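Local structure of thiamine-monophosphate kinase (Stenotrophomonas maltophilia, 6XEP) at residues D223-D226 and A230-G233. The protein probably catalyses the ATP-dependent phosphorylation of thiamine monophosphate to thiamine diphosphate, the active form of vitamin B1. Sequence-based numbering, arbitrary orientation.
Sequences DVSD and ADLG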
ATOM      1  N   ASP A 223       5.438   1.215  19.461  1.00 14.55           N
ATOM      2  CA  ASP A 223       6.399   2.186  18.971  1.00 18.95           C
ATOM      3  C   ASP A 223       5.918   3.597  19.287  1.00 16.04           C
ATOM      4  O   ASP A 223       4.712   3.868  19.376  1.00 18.04           O
ATOM      5  CB  ASP A 223       6.746   1.984  17.489  1.00 21.63           C
ATOM      6  CG  ASP A 223       5.736   2.536  16.545  1.00 26.89           C
ATOM      7  OD1 ASP A 223       4.528   2.470  16.859  1.00 25.14           O
ATOM      8  OD2 ASP A 223       6.180   2.996  15.443  1.00 27.16           O
ATOM      9  N   VAL A 224       6.876   4.463  19.578  1.00 13.34           N
ATOM     10  CA  VAL A 224       6.603   5.820  20.028  1.00 11.82           C
ATOM     11  C   VAL A 224       6.696   6.715  18.801  1.00 14.70           C
ATOM     12  O   VAL A 224       7.790   7.050  18.340  1.00 12.95           O
ATOM     13  CB  VAL A 224       7.568   6.273  21.124  1.00 14.11           C
ATOM     14  CG1 VAL A 224       7.138   7.659  21.632  1.00 16.86           C
ATOM     15  CG2 VAL A 224       7.569   5.261  22.254  1.00 14.10           C
ATOM     16  N   SER A 225       5.543   7.079  18.257  1.00 13.71           N
ATOM     17  CA  SER A 225       5.505   7.988  17.114  0.86 16.26           C
ATOM     18  C   SER A 225       4.553   9.143  17.306  1.00 18.20           C
ATOM     19  O   SER A 225       4.700  10.147  16.607  1.00 16.72           O
ATOM     20  CB  SER A 225       5.114   7.240  15.833  0.86 19.59           C
ATOM     21  OG  SER A 225       3.835   6.668  15.970  0.86 20.25           O
ATOM     22  N   ASP A 226       3.592   9.036  18.238  1.00 14.59           N
ATOM     23  CA  ASP A 226       2.706  10.137  18.598  1.00 14.51           C
ATOM     24  C   ASP A 226       3.054  10.738  19.957  1.00 18.07           C
ATOM     25  O   ASP A 226       2.216  11.417  20.568  1.00 19.66           O
ATOM     26  CB  ASP A 226       1.253   9.674  18.613  1.00 15.43           C
ATOM     27  CG  ASP A 226       0.744   9.321  17.237  1.00 28.58           C
ATOM     28  OD1 ASP A 226       1.088  10.035  16.275  1.00 29.45           O
ATOM     29  OD2 ASP A 226      -0.007   8.333  17.123  1.00 30.36           O
ATOM     30  N   ALA A 230       1.050   9.333  24.570  1.00 13.45           N
ATOM     31  CA  ALA A 230      -0.009   8.777  23.737  1.00 16.06           C
ATOM     32  C   ALA A 230       0.214   7.291  23.500  1.00 14.81           C
ATOM     33  O   ALA A 230      -0.706   6.483  23.664  1.00 15.47           O
ATOM     34  CB  ALA A 230      -0.074   9.530  22.402  1.00 18.72           C
ATOM     35  N   ASP A 231       1.448   6.908  23.164  1.00 14.77           N
ATOM     36  CA  ASP A 231       1.723   5.525  22.791  1.00 14.12           C
ATOM     37  C   ASP A 231       1.800   4.612  24.010  1.00 14.28           C
ATOM     38  O   ASP A 231       1.246   3.504  23.994  1.00 15.40           O
ATOM     39  CB  ASP A 231       2.998   5.472  21.943  1.00 16.52           C
ATOM     40  CG  ASP A 231       2.761   6.012  20.534  1.00 21.31           C
ATOM     41  OD1 ASP A 231       1.849   5.495  19.853  1.00 21.20           O
ATOM     42  OD2 ASP A 231       3.427   6.981  20.137  1.00 18.76           O
ATOM     43  N   LEU A 232       2.436   5.057  25.092  1.00 13.59           N
ATOM     44  CA  LEU A 232       2.341   4.280  26.324  1.00 13.53           C
ATOM     45  C   LEU A 232       0.895   4.176  26.782  1.00 15.98           C
ATOM     46  O   LEU A 232       0.491   3.156  27.353  1.00 13.89           O
ATOM     47  CB  LEU A 232       3.193   4.929  27.411  1.00 16.94           C
ATOM     48  CG  LEU A 232       3.279   4.251  28.759  1.00 17.80           C
ATOM     49  CD1 LEU A 232       3.672   2.801  28.569  1.00 16.38           C
ATOM     50  CD2 LEU A 232       4.318   5.015  29.579  1.00 16.46           C
ATOM     51  N   GLY A 233       0.108   5.213  26.511  1.00 14.35           N
ATOM     52  CA  GLY A 233      -1.328   5.162  26.754  1.00 15.73           C
ATOM     53  C   GLY A 233      -2.018   3.975  26.125  1.00 16.42           C
ATOM     54  O   GLY A 233      -2.951   3.416  26.703  1.00 14.68           O
TER
HETATM   55  O   HOH W   1       2.057  11.954  23.542  1.00 19.27           O
HETATM   56  O   HOH W   2      -0.471   6.450  18.617  1.00 35.33           O
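Asp231 OD2 accepts hydrogen bonds from two consecutive backbone amides, tying helix 228-239 to the turn that follows strand 220-224 in the PurM-like C-terminal domain. The bond from Asp226 N to Asp231 OD2 is 2.8 Å long, fairly straight at 157°, and uses the syn lone pair. Ser225 N lies equally near but arrives from above the carboxylate plane and is more bent, at 142°. With CG turned opposite its own carbonyl carbon (chi1 -73°), Asp231 directs its carboxylate into the turn, and the two bonds probably restrict its rotation. The other oxygen, Asp231 OD1, accepts from a water 2.8 Å away and lies 4.4 Å from Asp226 OD2. A second water links Asp226 O to Ala230 N. Asp223, Ser225 and Asp226 are predicted magnesium or ATP ligands, and the bonds of Asp231 to Ser225 N and Asp226 N are consistent with a second-shell role in positioning that backbone. Asp223 points its own carboxylate to Ser81 and lies close to Asp82, another predicted magnesium ligand. Packing is modest: Asp226 CB lies 4.0 Å from Ala230 CB, and the carbonyl oxygen Asp223 O approaches Asp231 CG at 3.1 Å.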